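Local coordinates for protein cytochrome c' (Thermochromatium tepidum, PDB 3VRC) that carries a covalently bound heme c with a histidine-ligated iron and probably serves in electron transfer in a thermophilic purple photosynthetic bacterium, at residues R40-N51 / G92-A103; R72-D83 / A123-D131. All blocks are in the same frame, centred on the assembly; numbering follows the deposited sequence. Where two conformers were deposited one is given.

Contact 1: residues R40-N51 / G92-A103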
loop_
_atom_site.group_PDB
_atom_site.type_symbol
_atom_site.label_atom_id
_atom_site.label_comp_id
_atom_site.label_asym_id
_atom_site.label_seq_id
_atom_site.Cartn_x
_atom_site.Cartn_y
_atom_site.Cartn_z
ATOM N N ARG B 40 -14.011 -1.361 5.318
ATOM C CA ARG B 40 -13.706 0.041 4.964
ATOM C C ARG B 40 -12.212 0.249 4.872
ATOM O O ARG B 40 -11.693 0.789 3.896
ATOM C CB ARG B 40 -14.267 1.007 6.037
ATOM C CG ARG B 40 -15.752 1.270 5.897
ATOM C CD ARG B 40 -16.213 2.270 6.997
ATOM N NE ARG B 40 -17.654 2.518 6.900
ATOM C CZ ARG B 40 -18.614 1.853 7.546
ATOM N NH1 ARG B 40 -18.321 0.939 8.485
ATOM N NH2 ARG B 40 -19.878 2.171 7.316
ATOM N N ALA B 41 -11.483 -0.140 5.908
ATOM C CA ALA B 41 -10.037 0.115 5.940
ATOM C C ALA B 41 -9.354 -0.623 4.767
ATOM O O ALA B 41 -8.463 -0.081 4.113
ATOM C CB ALA B 41 -9.475 -0.334 7.283
ATOM N N ALA B 42 -9.728 -1.872 4.543
ATOM C CA ALA B 42 -9.132 -2.677 3.474
ATOM C C ALA B 42 -9.456 -2.098 2.110
ATOM O O ALA B 42 -8.579 -2.007 1.235
ATOM C CB ALA B 42 -9.607 -4.088 3.587
ATOM N N ALA B 43 -10.721 -1.745 1.887
ATOM C CA ALA B 43 -11.132 -1.158 0.612
ATOM C C ALA B 43 -10.418 0.160 0.364
ATOM O O ALA B 43 -10.061 0.477 -0.768
ATOM C CB ALA B 43 -12.631 -0.942 0.595
ATOM N N ASN B 44 -10.200 0.949 1.440
ATOM C CA ASN B 44 -9.490 2.231 1.257
ATOM C C ASN B 44 -8.046 1.978 0.781
ATOM O O ASN B 44 -7.547 2.800 -0.003
ATOM C CB ASN B 44 -9.494 3.015 2.558
ATOM C CG ASN B 44 -10.857 3.590 2.880
ATOM O OD1 ASN B 44 -11.775 3.558 2.063
ATOM N ND2 ASN B 44 -10.958 4.125 4.078
ATOM N N VAL B 45 -7.426 0.921 1.264
ATOM C CA VAL B 45 -6.078 0.593 0.773
ATOM C C VAL B 45 -6.138 0.295 -0.731
ATOM O O VAL B 45 -5.304 0.774 -1.522
ATOM C CB VAL B 45 -5.467 -0.582 1.515
ATOM C CG1 VAL B 45 -4.185 -1.018 0.814
ATOM C CG2 VAL B 45 -5.167 -0.229 2.956
ATOM N N VAL B 46 -7.079 -0.555 -1.144
ATOM C CA VAL B 46 -7.128 -0.941 -2.551
ATOM C C VAL B 46 -7.381 0.242 -3.406
ATOM O O VAL B 46 -6.712 0.443 -4.443
ATOM C CB VAL B 46 -8.145 -2.106 -2.749
ATOM C CG1 VAL B 46 -8.211 -2.477 -4.241
ATOM C CG2 VAL B 46 -7.805 -3.299 -1.931
ATOM N N ALA B 47 -8.342 1.110 -3.026
ATOM C CA ALA B 47 -8.610 2.315 -3.761
ATOM C C ALA B 47 -7.394 3.214 -3.846
ATOM O O ALA B 47 -7.069 3.775 -4.926
ATOM C CB ALA B 47 -9.775 3.053 -3.155
ATOM N N ALA B 48 -6.723 3.420 -2.732
ATOM C CA ALA B 48 -5.593 4.349 -2.717
ATOM C C ALA B 48 -4.450 3.798 -3.609
ATOM O O ALA B 48 -3.879 4.561 -4.419
ATOM C CB ALA B 48 -5.101 4.621 -1.308
ATOM N N ILE B 49 -4.091 2.555 -3.422
ATOM C CA ILE B 49 -2.974 2.007 -4.204
ATOM C C ILE B 49 -3.317 1.949 -5.687
ATOM O O ILE B 49 -2.484 2.307 -6.537
ATOM C CB ILE B 49 -2.533 0.671 -3.670
ATOM C CG1 ILE B 49 -1.989 0.827 -2.224
ATOM C CG2 ILE B 49 -1.489 0.026 -4.618
ATOM C CD1 ILE B 49 -1.524 -0.454 -1.597
ATOM N N ALA B 50 -4.562 1.599 -6.029
ATOM C CA ALA B 50 -4.949 1.529 -7.441
ATOM C C ALA B 50 -4.933 2.872 -8.092
ATOM O O ALA B 50 -4.858 2.937 -9.326
ATOM C CB ALA B 50 -6.317 0.885 -7.554
ATOM N N ASN B 51 -5.033 3.989 -7.346
ATOM C CA ASN B 51 -5.057 5.283 -7.844
ATOM C C ASN B 51 -3.784 6.094 -7.533
ATOM O O ASN B 51 -3.771 7.299 -7.614
ATOM C CB ASN B 51 -6.310 6.038 -7.368
ATOM C CG ASN B 51 -7.538 5.433 -8.044
ATOM O OD1 ASN B 51 -7.773 5.697 -9.233
ATOM N ND2 ASN B 51 -8.288 4.610 -7.367
ATOM N N GLY B 92 -8.523 1.350 -11.164
ATOM C CA GLY B 92 -8.679 2.521 -10.332
ATOM C C GLY B 92 -10.144 2.849 -10.084
ATOM O O GLY B 92 -10.561 3.174 -8.973
ATOM N N THR B 93 -10.928 2.798 -11.176
ATOM C CA THR B 93 -12.354 3.139 -11.098
ATOM C C THR B 93 -13.066 2.090 -10.274
ATOM O O THR B 93 -13.896 2.442 -9.363
ATOM C CB THR B 93 -12.930 3.186 -12.516
ATOM O OG1 THR B 93 -12.236 4.243 -13.204
ATOM C CG2 THR B 93 -14.469 3.348 -12.519
ATOM N N ALA B 94 -12.834 0.805 -10.497
ATOM C CA ALA B 94 -13.508 -0.257 -9.744
ATOM C C ALA B 94 -13.116 -0.152 -8.278
ATOM O O ALA B 94 -13.969 -0.349 -7.384
ATOM C CB ALA B 94 -13.182 -1.626 -10.307
ATOM N N ALA B 95 -11.850 0.145 -8.001
ATOM C CA ALA B 95 -11.390 0.186 -6.587
ATOM C C ALA B 95 -12.030 1.371 -5.884
ATOM O O ALA B 95 -12.421 1.238 -4.699
ATOM C CB ALA B 95 -9.890 0.290 -6.564
ATOM N N ASN B 96 -12.151 2.514 -6.513
ATOM C CA ASN B 96 -12.889 3.618 -5.912
ATOM C C ASN B 96 -14.348 3.230 -5.619
ATOM O O ASN B 96 -14.887 3.529 -4.529
ATOM C CB ASN B 96 -12.833 4.837 -6.767
ATOM C CG ASN B 96 -11.495 5.559 -6.616
ATOM O OD1 ASN B 96 -10.817 5.463 -5.607
ATOM N ND2 ASN B 96 -11.197 6.383 -7.584
ATOM N N ALA B 97 -14.973 2.490 -6.538
ATOM C CA ALA B 97 -16.339 2.023 -6.266
ATOM C C ALA B 97 -16.417 1.044 -5.107
ATOM O O ALA B 97 -17.418 1.053 -4.367
ATOM C CB ALA B 97 -16.927 1.447 -7.563
ATOM N N LEU B 98 -15.398 0.232 -4.922
ATOM C CA LEU B 98 -15.335 -0.645 -3.767
ATOM C C LEU B 98 -15.210 0.133 -2.466
ATOM O O LEU B 98 -15.883 -0.183 -1.482
ATOM C CB LEU B 98 -14.174 -1.609 -3.982
ATOM C CG LEU B 98 -13.857 -2.543 -2.803
ATOM C CD1 LEU B 98 -15.066 -3.382 -2.413
ATOM C CD2 LEU B 98 -12.622 -3.381 -3.154
ATOM N N ALA B 99 -14.356 1.158 -2.421
ATOM C CA ALA B 99 -14.260 1.973 -1.219
ATOM C C ALA B 99 -15.593 2.705 -0.941
ATOM O O ALA B 99 -15.996 2.819 0.215
ATOM C CB ALA B 99 -13.101 3.001 -1.371
ATOM N N ALA B 100 -16.259 3.192 -1.990
ATOM C CA ALA B 100 -17.561 3.823 -1.767
ATOM C C ALA B 100 -18.591 2.804 -1.260
ATOM O O ALA B 100 -19.338 3.115 -0.299
ATOM C CB ALA B 100 -18.035 4.479 -3.061
ATOM N N ALA B 101 -18.624 1.584 -1.789
ATOM C CA ALA B 101 -19.530 0.554 -1.305
ATOM C C ALA B 101 -19.210 0.226 0.138
ATOM O O ALA B 101 -20.122 0.095 0.981
ATOM C CB ALA B 101 -19.464 -0.679 -2.169
ATOM N N ALA B 102 -17.935 0.103 0.485
ATOM C CA ALA B 102 -17.571 -0.249 1.843
ATOM C C ALA B 102 -17.972 0.851 2.811
ATOM O O ALA B 102 -18.383 0.563 3.953
ATOM C CB ALA B 102 -16.072 -0.484 1.941
ATOM N N ALA B 103 -17.918 2.111 2.403
ATOM C CA ALA B 103 -18.314 3.224 3.247
ATOM C C ALA B 103 -19.782 3.092 3.675
ATOM O O ALA B 103 -20.185 3.604 4.721
ATOM C CB ALA B 103 -18.065 4.543 2.527
HETATM O O HOH W 1 -14.445 2.670 2.670
HETATM O O HOH W 2 -14.472 3.783 2.327
HETATM O O HOH W 3 -8.773 6.711 -4.106
#
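Helices 40-50 and 92-103 run antiparallel, their axes 7.9 Å apart at closest approach and crossing at -157°. Alanine makes this close spacing possible. The CA atoms of Ala47 and Ala95 come within 4.5 Å. Ala43 CB packs against Ala102 CB at 3.7 Å and against the backbone of Ala99. Ala47 CB sits beside Ala99 CB, and Ala50 CB meets Ala95 CB.

Polar groups close both ends. Asn51, just past its helix, turns its amide back with CG beside the backbone N (chi1 -69°). Its ND2 gives a nearly straight bond to Gly92 O (3.1 Å, 172°) and a second one to Ala47 O (2.9 Å), both acceptors lying in the amide plane. Gly92 O also takes the helical bond from Asn96 N, on the opposite face of its carbonyl plane. At the other end Arg40, in one of two conformers, tentatively lays a guanidinium face over Ala102 O and bonds from NH2 to Ala103 O (3.0 Å), above its carbonyl plane.

Helix 5-31 packs against Ala42, Val45 and Ile49, while helix 107-128 packs against Leu98. The pair thus forms one side of the four-helix bundle, and Ala41, Val45, Ala48 and Ile49 also touch the second subunit.

Contact 2: residues R72-D83 / A123-D131. With HEC (heme c), chain L.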
loop_
_atom_site.group_PDB
_atom_site.type_symbol
_atom_site.label_atom_id
_atom_site.label_comp_id
_atom_site.label_asym_id
_atom_site.label_seq_id
_atom_site.Cartn_x
_atom_site.Cartn_y
_atom_site.Cartn_z
ATOM N N ARG B 72 7.847 -10.454 -12.558
ATOM C CA ARG B 72 6.872 -11.252 -13.255
ATOM C C ARG B 72 6.163 -10.482 -14.359
ATOM O O ARG B 72 5.186 -11.029 -14.949
ATOM C CB ARG B 72 5.837 -11.765 -12.233
ATOM C CG ARG B 72 6.437 -12.818 -11.288
ATOM C CD ARG B 72 5.524 -13.230 -10.131
ATOM N NE ARG B 72 4.294 -13.859 -10.619
ATOM C CZ ARG B 72 3.248 -14.149 -9.852
ATOM N NH1 ARG B 72 3.250 -13.891 -8.531
ATOM N NH2 ARG B 72 2.184 -14.700 -10.425
ATOM N N ALA B 73 6.587 -9.259 -14.676
ATOM C CA ALA B 73 6.024 -8.561 -15.791
ATOM C C ALA B 73 6.436 -9.225 -17.107
ATOM O O ALA B 73 7.629 -9.400 -17.350
ATOM C CB ALA B 73 6.448 -7.110 -15.768
ATOM N N LYS B 74 5.481 -9.564 -17.964
ATOM C CA LYS B 74 5.817 -10.242 -19.234
ATOM C C LYS B 74 6.292 -9.203 -20.237
ATOM O O LYS B 74 5.925 -8.036 -20.228
ATOM C CB LYS B 74 4.561 -10.893 -19.781
ATOM C CG LYS B 74 4.142 -12.133 -19.002
ATOM C CD LYS B 74 2.995 -12.924 -19.678
ATOM C CE LYS B 74 2.810 -14.274 -19.054
ATOM N NZ LYS B 74 1.800 -15.050 -19.815
ATOM N N PRO B 75 7.074 -9.673 -21.238
ATOM C CA PRO B 75 7.408 -8.764 -22.356
ATOM C C PRO B 75 6.166 -8.116 -23.019
ATOM O O PRO B 75 6.234 -6.963 -23.450
ATOM C CB PRO B 75 8.206 -9.640 -23.313
ATOM C CG PRO B 75 8.249 -11.009 -22.742
ATOM C CD PRO B 75 7.657 -11.016 -21.364
ATOM N N GLU B 76 5.073 -8.887 -23.052
ATOM C CA GLU B 76 3.850 -8.343 -23.655
ATOM C C GLU B 76 3.445 -7.031 -22.989
ATOM O O GLU B 76 2.821 -6.170 -23.626
ATOM C CB GLU B 76 2.702 -9.328 -23.577
ATOM C CG GLU B 76 2.820 -10.496 -24.562
ATOM C CD GLU B 76 3.530 -11.759 -24.035
ATOM O OE1 GLU B 76 4.413 -11.671 -23.127
ATOM O OE2 GLU B 76 3.199 -12.890 -24.567
ATOM N N LEU B 77 3.693 -6.865 -21.689
ATOM C CA LEU B 77 3.249 -5.673 -20.988
ATOM C C LEU B 77 3.927 -4.425 -21.653
ATOM O O LEU B 77 3.273 -3.433 -21.990
ATOM C CB LEU B 77 3.684 -5.752 -19.518
ATOM C CG LEU B 77 3.178 -4.629 -18.618
ATOM C CD1 LEU B 77 3.122 -5.075 -17.200
ATOM C CD2 LEU B 77 4.062 -3.420 -18.708
ATOM N N PHE B 78 5.255 -4.514 -21.870
ATOM C CA PHE B 78 6.013 -3.393 -22.375
ATOM C C PHE B 78 5.735 -3.132 -23.859
ATOM O O PHE B 78 5.964 -2.021 -24.331
ATOM C CB PHE B 78 7.479 -3.619 -22.121
ATOM C CG PHE B 78 7.746 -3.775 -20.632
ATOM C CD1 PHE B 78 7.928 -2.644 -19.840
ATOM C CD2 PHE B 78 7.739 -5.054 -20.030
ATOM C CE1 PHE B 78 8.111 -2.738 -18.441
ATOM C CE2 PHE B 78 7.903 -5.164 -18.649
ATOM C CZ PHE B 78 8.136 -3.999 -17.852
ATOM N N GLN B 79 5.157 -4.109 -24.547
ATOM C CA GLN B 79 4.739 -3.985 -25.947
ATOM C C GLN B 79 3.349 -3.358 -26.081
ATOM O O GLN B 79 2.923 -3.088 -27.205
ATOM C CB GLN B 79 4.721 -5.346 -26.633
ATOM C CG GLN B 79 6.027 -6.109 -26.701
ATOM C CD GLN B 79 5.767 -7.632 -26.897
ATOM O OE1 GLN B 79 4.722 -8.090 -27.394
ATOM N NE2 GLN B 79 6.685 -8.396 -26.443
ATOM N N ASN B 80 2.644 -3.201 -24.971
ATOM C CA ASN B 80 1.256 -2.776 -25.014
ATOM C C ASN B 80 0.974 -1.801 -23.869
ATOM O O ASN B 80 -0.048 -1.925 -23.170
ATOM C CB ASN B 80 0.298 -3.954 -24.880
ATOM C CG ASN B 80 0.369 -4.881 -26.051
ATOM O OD1 ASN B 80 -0.243 -4.624 -27.111
ATOM N ND2 ASN B 80 1.180 -5.925 -25.921
ATOM N N LEU B 81 1.822 -0.781 -23.731
ATOM C CA LEU B 81 1.741 0.054 -22.529
ATOM C C LEU B 81 0.421 0.799 -22.463
ATOM O O LEU B 81 -0.101 1.059 -21.383
ATOM C CB LEU B 81 2.922 1.035 -22.440
ATOM C CG LEU B 81 4.236 0.383 -21.990
ATOM C CD1 LEU B 81 5.403 1.341 -22.257
ATOM C CD2 LEU B 81 4.167 -0.095 -20.537
ATOM N N GLU B 82 -0.138 1.177 -23.613
ATOM C CA GLU B 82 -1.426 1.848 -23.613
ATOM C C GLU B 82 -2.580 0.965 -23.107
ATOM O O GLU B 82 -3.446 1.436 -22.345
ATOM C CB GLU B 82 -1.709 2.457 -24.967
ATOM C CG GLU B 82 -1.116 3.864 -25.037
ATOM C CD GLU B 82 -0.684 4.337 -26.428
ATOM O OE1 GLU B 82 -0.608 5.581 -26.603
ATOM O OE2 GLU B 82 -0.393 3.506 -27.332
ATOM N N ASP B 83 -2.606 -0.301 -23.521
ATOM C CA ASP B 83 -3.630 -1.239 -23.036
ATOM C C ASP B 83 -3.414 -1.524 -21.535
ATOM O O ASP B 83 -4.398 -1.564 -20.772
ATOM C CB ASP B 83 -3.618 -2.578 -23.797
ATOM C CG ASP B 83 -4.759 -3.519 -23.352
ATOM O OD1 ASP B 83 -5.912 -3.051 -23.506
ATOM O OD2 ASP B 83 -4.519 -4.690 -22.916
ATOM N N ALA B 123 -7.919 -9.442 -15.195
ATOM C CA ALA B 123 -7.851 -9.091 -16.614
ATOM C C ALA B 123 -6.418 -8.719 -16.956
ATOM O O ALA B 123 -5.885 -9.082 -18.038
ATOM C CB ALA B 123 -8.824 -7.943 -16.973
ATOM N N CYS B 124 -5.790 -7.939 -16.079
ATOM C CA CYS B 124 -4.403 -7.544 -16.327
ATOM C C CYS B 124 -3.441 -8.716 -16.167
ATOM O O CYS B 124 -2.573 -8.917 -17.025
ATOM C CB CYS B 124 -4.053 -6.339 -15.467
ATOM S SG CYS B 124 -2.401 -5.757 -15.903
ATOM N N HIS B 125 -3.614 -9.509 -15.108
ATOM C CA HIS B 125 -2.750 -10.603 -14.892
ATOM C C HIS B 125 -2.763 -11.577 -16.069
ATOM O O HIS B 125 -1.702 -12.089 -16.481
ATOM C CB HIS B 125 -3.123 -11.362 -13.636
ATOM C CG HIS B 125 -2.884 -10.539 -12.386
ATOM N ND1 HIS B 125 -3.492 -10.749 -11.217
ATOM C CD2 HIS B 125 -2.052 -9.442 -12.188
ATOM C CE1 HIS B 125 -3.056 -9.835 -10.330
ATOM N NE2 HIS B 125 -2.173 -9.044 -10.911
ATOM N N GLN B 126 -3.961 -11.868 -16.589
ATOM C CA GLN B 126 -4.072 -12.878 -17.647
ATOM C C GLN B 126 -3.207 -12.479 -18.835
ATOM O O GLN B 126 -2.635 -13.344 -19.488
ATOM C CB GLN B 126 -5.520 -13.044 -18.040
ATOM C CG GLN B 126 -6.159 -13.939 -17.004
ATOM C CD GLN B 126 -7.548 -14.357 -17.354
ATOM O OE1 GLN B 126 -8.347 -13.541 -17.821
ATOM N NE2 GLN B 126 -7.860 -15.646 -17.132
ATOM N N LYS B 127 -3.172 -11.201 -19.160
ATOM C CA LYS B 127 -2.394 -10.760 -20.288
ATOM C C LYS B 127 -0.927 -10.556 -19.975
ATOM O O LYS B 127 -0.084 -10.761 -20.869
ATOM C CB LYS B 127 -2.968 -9.445 -20.811
ATOM C CG LYS B 127 -4.296 -9.574 -21.542
ATOM C CD LYS B 127 -4.840 -8.192 -21.877
ATOM C CE LYS B 127 -5.892 -8.183 -22.973
ATOM N NZ LYS B 127 -6.446 -6.783 -23.076
ATOM N N TYR B 128 -0.626 -9.988 -18.785
ATOM C CA TYR B 128 0.638 -9.309 -18.614
ATOM C C TYR B 128 1.511 -9.768 -17.438
ATOM O O TYR B 128 2.624 -9.264 -17.289
ATOM C CB TYR B 128 0.394 -7.819 -18.492
ATOM C CG TYR B 128 -0.275 -7.198 -19.704
ATOM C CD1 TYR B 128 0.274 -7.396 -20.981
ATOM C CD2 TYR B 128 -1.455 -6.468 -19.607
ATOM C CE1 TYR B 128 -0.338 -6.881 -22.115
ATOM C CE2 TYR B 128 -2.042 -5.930 -20.719
ATOM C CZ TYR B 128 -1.479 -6.140 -22.001
ATOM O OH TYR B 128 -2.084 -5.639 -23.137
ATOM N N ARG B 129 1.041 -10.707 -16.632
ATOM C CA ARG B 129 1.815 -11.200 -15.480
ATOM C C ARG B 129 2.108 -12.655 -15.636
ATOM O O ARG B 129 1.205 -13.456 -15.927
ATOM C CB ARG B 129 1.039 -10.950 -14.187
ATOM C CG ARG B 129 1.847 -11.349 -12.949
ATOM C CD ARG B 129 1.048 -11.319 -11.653
ATOM N NE ARG B 129 0.065 -12.388 -11.640
ATOM C CZ ARG B 129 -0.719 -12.624 -10.598
ATOM N NH1 ARG B 129 -0.665 -11.832 -9.501
ATOM N NH2 ARG B 129 -1.555 -13.651 -10.601
ATOM N N ALA B 130 3.374 -13.050 -15.455
ATOM C CA ALA B 130 3.752 -14.474 -15.485
ATOM C C ALA B 130 3.203 -15.190 -14.256
ATOM O O ALA B 130 3.148 -14.646 -13.166
ATOM C CB ALA B 130 5.263 -14.558 -15.559
ATOM N N ASP B 131 2.795 -16.442 -14.479
ATOM C CA ASP B 131 2.326 -17.322 -13.416
ATOM C C ASP B 131 3.530 -17.836 -12.629
ATOM O O ASP B 131 4.666 -17.865 -13.146
ATOM C CB ASP B 131 1.563 -18.502 -14.007
ATOM C CG ASP B 131 0.344 -18.081 -14.805
ATOM O OD1 ASP B 131 -0.449 -17.251 -14.287
ATOM O OD2 ASP B 131 0.160 -18.596 -15.939
ATOM O OXT ASP B 131 3.403 -18.254 -11.462
HETATM FE FE HEC L . -1.151 -7.392 -10.034
HETATM C CHA HEC L . 2.009 -8.746 -9.670
HETATM C CHB HEC L . -2.070 -8.652 -6.974
HETATM C CHC HEC L . -4.042 -5.596 -10.148
HETATM C CHD HEC L . -0.215 -6.144 -13.061
HETATM N NA HEC L . -0.220 -8.569 -8.602
HETATM C C1A HEC L . 1.065 -9.012 -8.627
HETATM C C2A HEC L . 1.308 -9.873 -7.526
HETATM C C3A HEC L . 0.127 -9.882 -6.735
HETATM C C4A HEC L . -0.762 -8.997 -7.445
HETATM C CMA HEC L . -0.130 -10.540 -5.436
HETATM C CAA HEC L . 2.544 -10.688 -7.312
HETATM C CBA HEC L . 3.238 -10.459 -6.057
HETATM C CGA HEC L . 3.661 -9.032 -6.056
HETATM O O1A HEC L . 3.532 -8.429 -4.931
HETATM O O2A HEC L . 4.176 -8.451 -7.020
HETATM N NB HEC L . -2.729 -7.131 -8.759
HETATM C C1B HEC L . -2.945 -7.732 -7.597
HETATM C C2B HEC L . -4.255 -7.454 -7.052
HETATM C C3B HEC L . -4.789 -6.539 -7.962
HETATM C C4B HEC L . -3.815 -6.356 -9.013
HETATM C CMB HEC L . -4.849 -7.970 -5.813
HETATM C CAB HEC L . -6.154 -5.873 -7.993
HETATM C CBB HEC L . -6.701 -5.385 -6.710
HETATM N NC HEC L . -1.982 -6.091 -11.370
HETATM C C1C HEC L . -3.198 -5.467 -11.271
HETATM C C2C HEC L . -3.527 -4.706 -12.474
HETATM C C3C HEC L . -2.388 -4.871 -13.291
HETATM C C4C HEC L . -1.479 -5.747 -12.575
HETATM C CMC HEC L . -4.814 -3.999 -12.673
HETATM C CAC HEC L . -2.137 -4.345 -14.682
HETATM C CBC HEC L . -2.961 -3.165 -15.102
HETATM N ND HEC L . 0.510 -7.476 -11.168
HETATM C C1D HEC L . 0.737 -6.894 -12.369
HETATM C C2D HEC L . 2.061 -7.112 -12.865
HETATM C C3D HEC L . 2.734 -7.789 -11.881
HETATM C C4D HEC L . 1.741 -7.968 -10.810
HETATM C CMD HEC L . 2.596 -6.669 -14.211
HETATM C CAD HEC L . 4.172 -8.200 -11.800
HETATM C CBD HEC L . 5.009 -7.072 -11.137
HETATM C CGD HEC L . 6.498 -7.371 -11.153
HETATM O O1D HEC L . 6.859 -8.519 -10.763
HETATM O O2D HEC L . 7.264 -6.494 -11.582
HETATM O O HOH W 4 -0.014 -13.575 -21.552
HETATM O O HOH W 5 -0.360 -14.313 -18.019
HETATM O O HOH W 6 2.223 -17.268 -17.501
#
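Asp83 OD2 accepts two bonds from the end of helix 107-128. Tyr128 OH reaches its anti lone pair at 2.6 Å, and Lys127 NZ forms a salt bridge on the syn side at 2.8 Å. Asp83 CG stands anti to the backbone N (chi1 -176°), which carries the carboxylate across to both donors. OD2 lies in the Tyr128 ring plane, at its edge, with the carboxylate turned well out of it. Leu77 CA approaches Tyr128 CD1 at 3.4 Å, and the two side chains cross at about a right angle.

Beyond the helix the backbones join in a single beta bridge between Ala73 and Arg129. Ala130 N bonds to Arg72 O (2.8 Å, 174°), and Lys74 N to Tyr128 O. A bend along the Arg72 chain brings NE and NH2 to the single oxygen Ala130 O, in the guanidinium plane. Its guanidinium stacks on that of Arg129, centres 4.3 Å apart and planes at 30°. The other face of the Arg129 guanidinium lies over His125 ND1.

His125 NE2 binds the heme iron FE at 2.1 Å. Cys124 SG is covalently joined to HEC CAC, and Arg72 N bonds to propionate oxygen O1D. Cys121, the predicted second link, completes the C-terminal CXXCH heme motif of cytochromes c'. Arg12, Gln13 and Thr71 also hydrogen-bond the heme. Val84 and Leu87 of helix 81-103 pack on Tyr128.

In the fold
Contacts 1 and 2 lie on opposite sides of the chain's centre, with their own centres 23 Å apart and nearest atoms about 10 Å apart. Helix 81-103 serves both: its start, at Asp83, belongs to contact 2, and its 92-103 part to contact 1. The heme lies between them. Contact 2 supplies the iron ligand and one thioether link, whereas contact 1 approaches the heme through Val46, whose side chain is about 4 Å away. The same valine is about 6 Å, side chain to side chain, from Cys121, predicted to be the other covalent attachment. Together they join three bundle helices and the 72-80 region, with contact 2 at the heme and contact 1 beside it.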